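Local coordinates for beta-amyloid-like protein (Caenorhabditis elegans, PDB 3K66) that probably serves in cell adhesion and neural development as a nematode homologue of human amyloid precursor protein, binding heparin through its helical E2 domain, at residues 179-184 with 196-201; 112-117 with 188-193; 124-129 with 192-197. One frame throughout, in Å; residues are numbered along the deposited sequence.

Contact 1: 179-184 with 196-201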
ATOM      1  N   GLY A 179     -15.593  19.412  -7.332  1.00 56.53           N
ATOM      2  CA  GLY A 179     -15.112  20.749  -7.585  1.00 55.72           C
ATOM      3  C   GLY A 179     -14.497  20.833  -8.969  1.00 56.86           C
ATOM      4  O   GLY A 179     -14.737  21.770  -9.726  1.00 55.88           O
ATOM      5  N   THR A 180     -13.713  19.831  -9.334  1.00 54.31           N
ATOM      6  CA  THR A 180     -13.078  19.872 -10.639  1.00 53.81           C
ATOM      7  C   THR A 180     -14.104  19.835 -11.781  1.00 56.24           C
ATOM      8  O   THR A 180     -13.903  20.461 -12.822  1.00 56.39           O
ATOM      9  CB  THR A 180     -12.056  18.749 -10.755  1.00 52.70           C
ATOM     10  OG1 THR A 180     -11.199  18.785  -9.607  1.00 50.90           O
ATOM     11  CG2 THR A 180     -11.203  18.932 -11.990  1.00 49.16           C
ATOM     12  N   LEU A 181     -15.214  19.127 -11.574  1.00 58.70           N
ATOM     13  CA  LEU A 181     -16.291  19.057 -12.567  1.00 56.79           C
ATOM     14  C   LEU A 181     -17.000  20.425 -12.604  1.00 58.83           C
ATOM     15  O   LEU A 181     -17.428  20.901 -13.667  1.00 58.09           O
ATOM     16  CB  LEU A 181     -17.280  17.938 -12.202  1.00 52.64           C
ATOM     17  CG  LEU A 181     -16.754  16.514 -12.456  1.00 53.53           C
ATOM     18  CD1 LEU A 181     -17.268  15.526 -11.405  1.00 48.10           C
ATOM     19  CD2 LEU A 181     -17.186  16.071 -13.835  1.00 50.49           C
ATOM     20  N   ALA A 182     -17.118  21.062 -11.443  1.00 58.28           N
ATOM     21  CA  ALA A 182     -17.759  22.364 -11.388  1.00 59.99           C
ATOM     22  C   ALA A 182     -17.058  23.355 -12.333  1.00 61.71           C
ATOM     23  O   ALA A 182     -17.682  24.259 -12.884  1.00 62.39           O
ATOM     24  CB  ALA A 182     -17.759  22.903  -9.949  1.00 60.80           C
ATOM     25  N   MET A 183     -15.761  23.180 -12.529  1.00 62.28           N
ATOM     26  CA  MET A 183     -15.045  24.081 -13.400  1.00 62.41           C
ATOM     27  C   MET A 183     -15.638  24.145 -14.794  1.00 63.65           C
ATOM     28  O   MET A 183     -15.319  25.050 -15.552  1.00 64.84           O
ATOM     29  CB  MET A 183     -13.562  23.708 -13.449  1.00 60.77           C
ATOM     30  CG  MET A 183     -12.819  24.179 -12.210  1.00 61.36           C
ATOM     31  SD  MET A 183     -11.145  23.566 -12.060  1.00 60.37           S
ATOM     32  CE  MET A 183     -10.825  23.762 -10.271  1.00 59.92           C
ATOM     33  N   LEU A 184     -16.523  23.219 -15.145  1.00 63.29           N
ATOM     34  CA  LEU A 184     -17.108  23.270 -16.479  1.00 64.19           C
ATOM     35  C   LEU A 184     -18.319  24.188 -16.542  1.00 65.52           C
ATOM     36  O   LEU A 184     -18.671  24.670 -17.607  1.00 66.46           O
ATOM     37  CB  LEU A 184     -17.511  21.873 -16.969  1.00 65.33           C
ATOM     38  CG  LEU A 184     -16.391  20.938 -17.420  1.00 64.01           C
ATOM     39  CD1 LEU A 184     -15.772  20.312 -16.205  1.00 67.80           C
ATOM     40  CD2 LEU A 184     -16.917  19.860 -18.334  1.00 62.44           C
ATOM     41  N   PRO A 196     -21.500  14.911 -19.007  1.00 68.98           N
ATOM     42  CA  PRO A 196     -22.121  13.588 -18.910  1.00 68.78           C
ATOM     43  C   PRO A 196     -21.147  12.479 -19.303  1.00 69.06           C
ATOM     44  O   PRO A 196     -21.284  11.344 -18.861  1.00 69.16           O
ATOM     45  CB  PRO A 196     -23.319  13.703 -19.840  1.00 67.66           C
ATOM     46  CG  PRO A 196     -22.819  14.616 -20.882  1.00 69.25           C
ATOM     47  CD  PRO A 196     -22.122  15.693 -20.088  1.00 69.97           C
ATOM     48  N   ILE A 197     -20.154  12.803 -20.129  1.00 66.63           N
ATOM     49  CA  ILE A 197     -19.175  11.791 -20.524  1.00 66.27           C
ATOM     50  C   ILE A 197     -18.175  11.495 -19.394  1.00 64.95           C
ATOM     51  O   ILE A 197     -17.900  10.329 -19.070  1.00 64.33           O
ATOM     52  CB  ILE A 197     -18.391  12.209 -21.780  1.00 67.78           C
ATOM     53  CG1 ILE A 197     -19.359  12.443 -22.941  1.00 67.89           C
ATOM     54  CG2 ILE A 197     -17.419  11.102 -22.176  1.00 65.57           C
ATOM     55  CD1 ILE A 197     -18.668  12.859 -24.220  1.00 69.13           C
ATOM     56  N   ALA A 198     -17.639  12.556 -18.798  1.00 63.72           N
ATOM     57  CA  ALA A 198     -16.685  12.434 -17.700  1.00 59.62           C
ATOM     58  C   ALA A 198     -17.317  11.806 -16.461  1.00 58.23           C
ATOM     59  O   ALA A 198     -16.677  11.005 -15.780  1.00 56.58           O
ATOM     60  CB  ALA A 198     -16.114  13.822 -17.343  1.00 56.48           C
ATOM     61  N   VAL A 199     -18.571  12.170 -16.165  1.00 56.65           N
ATOM     62  CA  VAL A 199     -19.260  11.632 -14.980  1.00 56.27           C
ATOM     63  C   VAL A 199     -19.440  10.115 -15.094  1.00 56.13           C
ATOM     64  O   VAL A 199     -19.161   9.374 -14.151  1.00 53.39           O
ATOM     65  CB  VAL A 199     -20.657  12.294 -14.736  1.00 57.02           C
ATOM     66  CG1 VAL A 199     -21.347  11.610 -13.575  1.00 54.75           C
ATOM     67  CG2 VAL A 199     -20.510  13.778 -14.408  1.00 55.92           C
ATOM     68  N   THR A 200     -19.915   9.652 -16.247  1.00 57.61           N
ATOM     69  CA  THR A 200     -20.084   8.221 -16.458  1.00 57.73           C
ATOM     70  C   THR A 200     -18.710   7.543 -16.366  1.00 58.12           C
ATOM     71  O   THR A 200     -18.543   6.483 -15.734  1.00 55.92           O
ATOM     72  CB  THR A 200     -20.732   7.943 -17.812  1.00 57.54           C
ATOM     73  OG1 THR A 200     -21.982   8.639 -17.876  1.00 57.50           O
ATOM     74  CG2 THR A 200     -20.976   6.428 -17.996  1.00 56.99           C
ATOM     75  N   TYR A 201     -17.718   8.182 -16.975  1.00 58.07           N
ATOM     76  CA  TYR A 201     -16.366   7.656 -16.940  1.00 58.40           C
ATOM     77  C   TYR A 201     -15.941   7.471 -15.501  1.00 58.73           C
ATOM     78  O   TYR A 201     -15.290   6.490 -15.147  1.00 59.44           O
ATOM     79  CB  TYR A 201     -15.380   8.600 -17.622  1.00 60.07           C
ATOM     80  CG  TYR A 201     -13.946   8.107 -17.555  1.00 61.42           C
ATOM     81  CD1 TYR A 201     -13.503   7.054 -18.354  1.00 60.94           C
ATOM     82  CD2 TYR A 201     -13.033   8.701 -16.681  1.00 61.19           C
ATOM     83  CE1 TYR A 201     -12.190   6.611 -18.283  1.00 61.80           C
ATOM     84  CE2 TYR A 201     -11.729   8.268 -16.603  1.00 61.37           C
ATOM     85  CZ  TYR A 201     -11.313   7.221 -17.410  1.00 62.31           C
ATOM     86  OH  TYR A 201     -10.005   6.795 -17.338  1.00 62.32           O
TER
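No flat group meets the other segment here: Leu-181 reaches Val-199 and Ala-198 with aliphatic carbons alone, so there is neither face nor edge to stack against. One methyl does the touching. CD2 of Leu-181 lies 4.1 Å from Val-199 CG2 and 4.3 Å from Ala-198 CB, bridging two successive residues of the partner helix. The leucine's CG stands anti to its carbonyl carbon (chi1 -74°), and the branch beyond it carries CD2 across the gap. Val-199 answers with the methyl that lies beside its backbone N, and the two side chains cross at about a right angle. The nearest CA atoms, those of Leu-181 and Val-199, are 8.4 Å apart, and the joint buries only 91 Å².

Within the second helix, Thr-200 turns its hydroxyl back to its own backbone, OG1 bonding to Pro-196 O at 3.0 Å. Helix 123-154 packs against both segments, since Thr-180 touches Tyr-133 and Ala-198 touches Leu-130, while the OH of Tyr-201 is hydrogen-bonded to Arg-135 NE. The arrangement is a light apolar packing of two roughly antiparallel neighbouring helices within the C-terminal helical bundle of the elongated, all-helical E2 domain.

Contact 2: 112-117 with 188-193; sequences QALATH and PDLEKY
A histidine-carboxylate pair is the unexpected element in this otherwise apolar contact: His-117 NE2 donates to Asp-189 OD2 at 3.0 Å. It joins the C-terminal end of the long helix 55-119 to the short helix 188-191 at one end of the C-terminal helical bundle of E2. The bond is fairly straight, with an N-H...O angle of 159°. The acceptor sits at the ring edge, in its plane, and meets the N-H nearly in line with its own C-O bond; imidazole and carboxylate planes are only 18° apart. The two side chains come from opposite directions, the histidine extended with CG anti to its backbone N (chi1 -171°). ND1, the other ring nitrogen, has a weak hydrogen bond with Asn-122 N, so the rotation of the imidazole is probably fixed. A nearby carboxylate would be expected to favour a proton on NE2.

Val-126 of helix 123-154 touches both Leu-114 and Leu-190. Over one face of the ring lies CD1 of Leu-190, offset toward the rim, in a CH-pi contact 4.2 Å from the centroid of the His-117 ring. The other methyl of Leu-190, CD2, lies 3.7 Å from Leu-114 CD2, the two leucines crossing at about a right angle.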
ATOM      1  N   GLN A 112      -5.168  24.010 -18.522  1.00 81.14           N
ATOM      2  CA  GLN A 112      -4.655  24.568 -19.765  1.00 84.52           C
ATOM      3  C   GLN A 112      -5.672  24.196 -20.839  1.00 85.58           C
ATOM      4  O   GLN A 112      -6.072  25.031 -21.657  1.00 84.90           O
ATOM      5  CB  GLN A 112      -3.267  23.994 -20.100  1.00 85.09           C
ATOM      6  CG  GLN A 112      -2.264  25.058 -20.594  1.00 90.99           C
ATOM      7  CD  GLN A 112      -0.850  24.529 -20.817  1.00 94.00           C
ATOM      8  OE1 GLN A 112       0.142  25.174 -20.448  1.00 94.33           O
ATOM      9  NE2 GLN A 112      -0.751  23.370 -21.434  1.00 94.43           N
ATOM     10  N   ALA A 113      -6.098  22.937 -20.814  1.00 82.89           N
ATOM     11  CA  ALA A 113      -7.072  22.443 -21.776  1.00 82.10           C
ATOM     12  C   ALA A 113      -8.257  23.397 -21.821  1.00 81.38           C
ATOM     13  O   ALA A 113      -8.799  23.689 -22.888  1.00 80.86           O
ATOM     14  CB  ALA A 113      -7.539  21.049 -21.382  1.00 83.39           C
ATOM     15  N   LEU A 114      -8.663  23.874 -20.651  1.00 81.05           N
ATOM     16  CA  LEU A 114      -9.792  24.793 -20.559  1.00 79.33           C
ATOM     17  C   LEU A 114      -9.444  26.186 -21.069  1.00 81.17           C
ATOM     18  O   LEU A 114     -10.172  26.754 -21.888  1.00 81.95           O
ATOM     19  CB  LEU A 114     -10.294  24.893 -19.113  1.00 73.61           C
ATOM     20  CG  LEU A 114     -11.267  23.808 -18.664  1.00 70.76           C
ATOM     21  CD1 LEU A 114     -11.515  23.948 -17.178  1.00 64.03           C
ATOM     22  CD2 LEU A 114     -12.585  23.903 -19.457  1.00 65.36           C
ATOM     23  N   ALA A 115      -8.340  26.743 -20.577  1.00 81.72           N
ATOM     24  CA  ALA A 115      -7.922  28.068 -21.006  1.00 81.46           C
ATOM     25  C   ALA A 115      -7.803  28.076 -22.525  1.00 82.08           C
ATOM     26  O   ALA A 115      -8.339  28.966 -23.182  1.00 81.14           O
ATOM     27  CB  ALA A 115      -6.598  28.450 -20.354  1.00 83.70           C
ATOM     28  N   THR A 116      -7.119  27.081 -23.085  1.00 81.40           N
ATOM     29  CA  THR A 116      -6.961  26.994 -24.535  1.00 82.81           C
ATOM     30  C   THR A 116      -8.299  26.892 -25.235  1.00 84.99           C
ATOM     31  O   THR A 116      -8.426  27.217 -26.407  1.00 86.71           O
ATOM     32  CB  THR A 116      -6.120  25.783 -24.944  1.00 82.34           C
ATOM     33  OG1 THR A 116      -4.751  26.013 -24.590  1.00 81.95           O
ATOM     34  CG2 THR A 116      -6.229  25.534 -26.440  1.00 80.24           C
ATOM     35  N   HIS A 117      -9.307  26.456 -24.500  1.00 86.47           N
ATOM     36  CA  HIS A 117     -10.640  26.312 -25.059  1.00 87.04           C
ATOM     37  C   HIS A 117     -11.351  27.641 -25.219  1.00 91.24           C
ATOM     38  O   HIS A 117     -12.085  27.841 -26.182  1.00 93.07           O
ATOM     39  CB  HIS A 117     -11.490  25.406 -24.178  1.00 83.99           C
ATOM     40  CG  HIS A 117     -12.799  25.046 -24.796  1.00 79.73           C
ATOM     41  ND1 HIS A 117     -12.900  24.175 -25.862  1.00 76.39           N
ATOM     42  CD2 HIS A 117     -14.059  25.473 -24.543  1.00 77.65           C
ATOM     43  CE1 HIS A 117     -14.159  24.081 -26.235  1.00 74.45           C
ATOM     44  NE2 HIS A 117     -14.886  24.859 -25.452  1.00 75.02           N
ATOM     45  N   PRO A 188     -20.621  26.682 -20.892  1.00 76.53           N
ATOM     46  CA  PRO A 188     -21.921  26.087 -21.194  1.00 79.02           C
ATOM     47  C   PRO A 188     -21.822  25.292 -22.461  1.00 78.56           C
ATOM     48  O   PRO A 188     -22.285  24.153 -22.539  1.00 77.81           O
ATOM     49  CB  PRO A 188     -22.831  27.297 -21.341  1.00 78.28           C
ATOM     50  CG  PRO A 188     -21.917  28.337 -21.905  1.00 76.88           C
ATOM     51  CD  PRO A 188     -20.692  28.149 -21.024  1.00 77.13           C
ATOM     52  N   ASP A 189     -21.213  25.903 -23.461  1.00 82.33           N
ATOM     53  CA  ASP A 189     -21.027  25.229 -24.724  1.00 86.45           C
ATOM     54  C   ASP A 189     -20.458  23.830 -24.470  1.00 85.06           C
ATOM     55  O   ASP A 189     -20.947  22.829 -25.004  1.00 85.47           O
ATOM     56  CB  ASP A 189     -20.046  26.019 -25.604  1.00 91.91           C
ATOM     57  CG  ASP A 189     -18.722  26.367 -24.880  1.00 97.52           C
ATOM     58  OD1 ASP A 189     -18.670  27.395 -24.167  1.00101.04           O
ATOM     59  OD2 ASP A 189     -17.731  25.617 -25.018  1.00100.46           O
ATOM     60  N   LEU A 190     -19.458  23.771 -23.597  1.00 84.00           N
ATOM     61  CA  LEU A 190     -18.754  22.538 -23.286  1.00 81.60           C
ATOM     62  C   LEU A 190     -19.327  21.677 -22.170  1.00 81.92           C
ATOM     63  O   LEU A 190     -19.291  20.447 -22.240  1.00 81.76           O
ATOM     64  CB  LEU A 190     -17.304  22.928 -23.014  1.00 79.37           C
ATOM     65  CG  LEU A 190     -16.320  22.082 -22.226  1.00 76.92           C
ATOM     66  CD1 LEU A 190     -15.243  21.542 -23.148  1.00 75.40           C
ATOM     67  CD2 LEU A 190     -15.694  22.974 -21.155  1.00 75.18           C
ATOM     68  N   GLU A 191     -19.859  22.314 -21.138  1.00 83.28           N
ATOM     69  CA  GLU A 191     -20.409  21.552 -20.029  1.00 83.38           C
ATOM     70  C   GLU A 191     -21.575  20.671 -20.452  1.00 83.25           C
ATOM     71  O   GLU A 191     -21.952  19.733 -19.747  1.00 82.43           O
ATOM     72  CB  GLU A 191     -20.899  22.469 -18.922  1.00 82.37           C
ATOM     73  CG  GLU A 191     -21.354  21.644 -17.745  1.00 83.87           C
ATOM     74  CD  GLU A 191     -22.020  22.438 -16.659  1.00 84.69           C
ATOM     75  OE1 GLU A 191     -23.039  23.095 -16.951  1.00 86.19           O
ATOM     76  OE2 GLU A 191     -21.534  22.391 -15.510  1.00 84.46           O
ATOM     77  N   LYS A 192     -22.152  20.979 -21.603  1.00 81.59           N
ATOM     78  CA  LYS A 192     -23.289  20.224 -22.066  1.00 82.21           C
ATOM     79  C   LYS A 192     -22.850  18.912 -22.705  1.00 80.99           C
ATOM     80  O   LYS A 192     -23.522  17.896 -22.556  1.00 81.26           O
ATOM     81  CB  LYS A 192     -24.082  21.069 -23.060  1.00 82.74           C
ATOM     82  CG  LYS A 192     -25.367  20.534 -23.304  1.00 85.45           C
ATOM     83  N   TYR A 193     -21.706  18.912 -23.385  1.00 82.46           N
ATOM     84  CA  TYR A 193     -21.259  17.695 -24.050  1.00 82.05           C
ATOM     85  C   TYR A 193     -20.135  16.901 -23.378  1.00 77.46           C
ATOM     86  O   TYR A 193     -20.055  15.684 -23.549  1.00 76.10           O
ATOM     87  CB  TYR A 193     -20.890  18.023 -25.500  1.00 87.87           C
ATOM     88  CG  TYR A 193     -22.050  18.643 -26.269  1.00 96.53           C
ATOM     89  CD1 TYR A 193     -22.099  20.014 -26.522  1.00 99.68           C
ATOM     90  CD2 TYR A 193     -23.128  17.865 -26.703  1.00 99.54           C
ATOM     91  CE1 TYR A 193     -23.193  20.595 -27.185  1.00102.95           C
ATOM     92  CE2 TYR A 193     -24.225  18.441 -27.364  1.00102.61           C
ATOM     93  CZ  TYR A 193     -24.254  19.801 -27.601  1.00103.53           C
ATOM     94  OH  TYR A 193     -25.348  20.354 -28.230  1.00103.71           O
TER

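Contact 3: 124-129 with 192-197; sequences HSVLQS and KYVRPI
Leu-127 and Val-194 bring their backbones closest in this apolar contact, their CA atoms 6.3 Å apart. It is a piece of helix packing in the C-terminal bundle of E2: the early turns of helix 123-154 rest against the turn before helix 195-209 and that helix's own first turn. The segments meet through aliphatic side chains alone, and the 180 Å² they bury comes from four residues.

Backbone bonding is internal to each segment: Gln-128 N bonds to His-124 O and Ser-129 N to Ser-125 O on the helix, whereas Ile-197 N makes a weak bond to Val-194 O in 192-197. On another side of helix 123-154, Ser-129 packs on Asp-109 and Tyr-110 of helix 55-119.

The main van der Waals group centres on Leu-127. Its CB lies 3.8 Å from Val-194 CG1, and its CD1 approaches that same methyl at 3.9 Å, so one valine branch fits along the base and one arm of the leucine. The two side chains slide past each other in opposite directions. In Val-194, CG1 is the methyl anti to the backbone N (chi1 -172°), which directs it at helix 123-154. Val-126 adds a more distant touch of methyl on methyl, its CG1 being 4.4 Å from Val-194 CG1. The second apolar group lies at the surface, where Leu-127 and Ile-197 cross at about a right angle and Leu-127 CD2 stands 3.8 Å from Ile-197 CG2.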
ATOM      1  N   HIS A 124     -11.991  17.802 -27.278  1.00 85.32           N
ATOM      2  CA  HIS A 124     -11.432  16.505 -26.916  1.00 84.60           C
ATOM      3  C   HIS A 124     -10.351  16.558 -25.849  1.00 80.65           C
ATOM      4  O   HIS A 124     -10.390  15.806 -24.878  1.00 80.60           O
ATOM      5  CB  HIS A 124     -10.890  15.814 -28.178  1.00 91.23           C
ATOM      6  CG  HIS A 124      -9.921  14.709 -27.904  1.00 98.37           C
ATOM      7  ND1 HIS A 124      -8.624  14.946 -27.486  1.00102.51           N
ATOM      8  CD2 HIS A 124     -10.038  13.362 -27.999  1.00102.14           C
ATOM      9  CE1 HIS A 124      -7.993  13.798 -27.343  1.00105.92           C
ATOM     10  NE2 HIS A 124      -8.826  12.819 -27.647  1.00105.64           N
ATOM     11  N   SER A 125      -9.380  17.442 -26.027  1.00 78.28           N
ATOM     12  CA  SER A 125      -8.294  17.546 -25.062  1.00 74.40           C
ATOM     13  C   SER A 125      -8.797  17.810 -23.646  1.00 71.39           C
ATOM     14  O   SER A 125      -8.270  17.254 -22.680  1.00 69.23           O
ATOM     15  CB  SER A 125      -7.310  18.639 -25.484  1.00 73.84           C
ATOM     16  OG  SER A 125      -6.196  18.671 -24.618  1.00 72.36           O
ATOM     17  N   VAL A 126      -9.816  18.653 -23.517  1.00 67.27           N
ATOM     18  CA  VAL A 126     -10.353  18.956 -22.192  1.00 66.30           C
ATOM     19  C   VAL A 126     -10.745  17.663 -21.488  1.00 66.61           C
ATOM     20  O   VAL A 126     -10.327  17.418 -20.347  1.00 64.89           O
ATOM     21  CB  VAL A 126     -11.552  19.952 -22.285  1.00 65.51           C
ATOM     22  CG1 VAL A 126     -12.490  19.799 -21.092  1.00 60.71           C
ATOM     23  CG2 VAL A 126     -11.018  21.382 -22.308  1.00 64.33           C
ATOM     24  N   LEU A 127     -11.529  16.844 -22.186  1.00 65.78           N
ATOM     25  CA  LEU A 127     -12.003  15.560 -21.680  1.00 65.55           C
ATOM     26  C   LEU A 127     -10.878  14.590 -21.307  1.00 67.74           C
ATOM     27  O   LEU A 127     -10.823  14.095 -20.183  1.00 68.62           O
ATOM     28  CB  LEU A 127     -12.918  14.914 -22.720  1.00 63.55           C
ATOM     29  CG  LEU A 127     -13.463  13.505 -22.477  1.00 61.82           C
ATOM     30  CD1 LEU A 127     -14.058  13.387 -21.090  1.00 61.66           C
ATOM     31  CD2 LEU A 127     -14.527  13.210 -23.510  1.00 60.74           C
ATOM     32  N   GLN A 128      -9.977  14.321 -22.248  1.00 71.84           N
ATOM     33  CA  GLN A 128      -8.858  13.410 -21.998  1.00 73.54           C
ATOM     34  C   GLN A 128      -8.080  13.903 -20.800  1.00 73.77           C
ATOM     35  O   GLN A 128      -7.468  13.125 -20.066  1.00 74.77           O
ATOM     36  CB  GLN A 128      -7.926  13.345 -23.210  1.00 74.31           C
ATOM     37  CG  GLN A 128      -7.961  12.052 -23.801  1.00 78.94           C
ATOM     38  N   SER A 129      -8.116  15.216 -20.610  1.00 71.41           N
ATOM     39  CA  SER A 129      -7.412  15.842 -19.502  1.00 70.13           C
ATOM     40  C   SER A 129      -8.133  15.535 -18.193  1.00 68.84           C
ATOM     41  O   SER A 129      -7.529  15.130 -17.193  1.00 67.80           O
ATOM     42  CB  SER A 129      -7.340  17.347 -19.723  1.00 71.24           C
ATOM     43  OG  SER A 129      -6.325  17.893 -18.914  1.00 72.97           O
ATOM     44  N   LYS A 192     -22.152  20.979 -21.603  1.00 81.59           N
ATOM     45  CA  LYS A 192     -23.289  20.224 -22.066  1.00 82.21           C
ATOM     46  C   LYS A 192     -22.850  18.912 -22.705  1.00 80.99           C
ATOM     47  O   LYS A 192     -23.522  17.896 -22.556  1.00 81.26           O
ATOM     48  CB  LYS A 192     -24.082  21.069 -23.060  1.00 82.74           C
ATOM     49  CG  LYS A 192     -25.367  20.534 -23.304  1.00 85.45           C
ATOM     50  N   TYR A 193     -21.706  18.912 -23.385  1.00 82.46           N
ATOM     51  CA  TYR A 193     -21.259  17.695 -24.050  1.00 82.05           C
ATOM     52  C   TYR A 193     -20.135  16.901 -23.378  1.00 77.46           C
ATOM     53  O   TYR A 193     -20.055  15.684 -23.549  1.00 76.10           O
ATOM     54  CB  TYR A 193     -20.890  18.023 -25.500  1.00 87.87           C
ATOM     55  CG  TYR A 193     -22.050  18.643 -26.269  1.00 96.53           C
ATOM     56  CD1 TYR A 193     -22.099  20.014 -26.522  1.00 99.68           C
ATOM     57  CD2 TYR A 193     -23.128  17.865 -26.703  1.00 99.54           C
ATOM     58  CE1 TYR A 193     -23.193  20.595 -27.185  1.00102.95           C
ATOM     59  CE2 TYR A 193     -24.225  18.441 -27.364  1.00102.61           C
ATOM     60  CZ  TYR A 193     -24.254  19.801 -27.601  1.00103.53           C
ATOM     61  OH  TYR A 193     -25.348  20.354 -28.230  1.00103.71           O
ATOM     62  N   VAL A 194     -19.268  17.563 -22.614  1.00 73.98           N
ATOM     63  CA  VAL A 194     -18.172  16.839 -21.960  1.00 70.93           C
ATOM     64  C   VAL A 194     -18.554  16.230 -20.604  1.00 70.46           C
ATOM     65  O   VAL A 194     -18.161  15.103 -20.288  1.00 69.64           O
ATOM     66  CB  VAL A 194     -16.921  17.739 -21.746  1.00 69.67           C
ATOM     67  CG1 VAL A 194     -15.757  16.881 -21.259  1.00 68.46           C
ATOM     68  CG2 VAL A 194     -16.532  18.418 -23.026  1.00 66.65           C
ATOM     69  N   ARG A 195     -19.315  16.978 -19.810  1.00 67.87           N
ATOM     70  CA  ARG A 195     -19.712  16.537 -18.469  1.00 66.92           C
ATOM     71  C   ARG A 195     -20.340  15.137 -18.358  1.00 68.55           C
ATOM     72  O   ARG A 195     -19.779  14.251 -17.698  1.00 66.00           O
ATOM     73  CB  ARG A 195     -20.644  17.573 -17.819  1.00 64.37           C
ATOM     74  CG  ARG A 195     -21.206  17.148 -16.486  1.00 60.31           C
ATOM     75  CD  ARG A 195     -21.615  18.343 -15.665  1.00 59.03           C
ATOM     76  NE  ARG A 195     -21.902  17.980 -14.278  1.00 59.12           N
ATOM     77  CZ  ARG A 195     -22.912  17.214 -13.906  1.00 59.39           C
ATOM     78  NH1 ARG A 195     -23.747  16.731 -14.822  1.00 60.93           N
ATOM     79  NH2 ARG A 195     -23.063  16.927 -12.628  1.00 55.90           N
ATOM     80  N   PRO A 196     -21.500  14.911 -19.007  1.00 68.98           N
ATOM     81  CA  PRO A 196     -22.121  13.588 -18.910  1.00 68.78           C
ATOM     82  C   PRO A 196     -21.147  12.479 -19.303  1.00 69.06           C
ATOM     83  O   PRO A 196     -21.284  11.344 -18.861  1.00 69.16           O
ATOM     84  CB  PRO A 196     -23.319  13.703 -19.840  1.00 67.66           C
ATOM     85  CG  PRO A 196     -22.819  14.616 -20.882  1.00 69.25           C
ATOM     86  CD  PRO A 196     -22.122  15.693 -20.088  1.00 69.97           C
ATOM     87  N   ILE A 197     -20.154  12.803 -20.129  1.00 66.63           N
ATOM     88  CA  ILE A 197     -19.175  11.791 -20.524  1.00 66.27           C
ATOM     89  C   ILE A 197     -18.175  11.495 -19.394  1.00 64.95           C
ATOM     90  O   ILE A 197     -17.900  10.329 -19.070  1.00 64.33           O
ATOM     91  CB  ILE A 197     -18.391  12.209 -21.780  1.00 67.78           C
ATOM     92  CG1 ILE A 197     -19.359  12.443 -22.941  1.00 67.89           C
ATOM     93  CG2 ILE A 197     -17.419  11.102 -22.176  1.00 65.57           C
ATOM     94  CD1 ILE A 197     -18.668  12.859 -24.220  1.00 69.13           C
TER

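How the contacts relate
Read from the N terminus, the chain first supplies 112-117 near the end of helix 55-119, then 124-129 on helix 123-154, then 179-184 at the end of helix 163-182. Their partners follow in the same order, 188-193, 192-197 and 196-201. Contacts 2 and 3 therefore close long loops of 70 and 62 intervening residues, whereas contact 1 closes a short one of 11. Contacts 1 and 2 cross along the chain, and contact 3 shares its later residues with both. Val-126 joins contacts 2 and 3 by packing on Ala-113, while Leu-184 links contacts 1 and 3 by touching Val-194. Together they tie the turn at 188-197 and helix 195-209 to helices 55-119, 123-154 and 163-182.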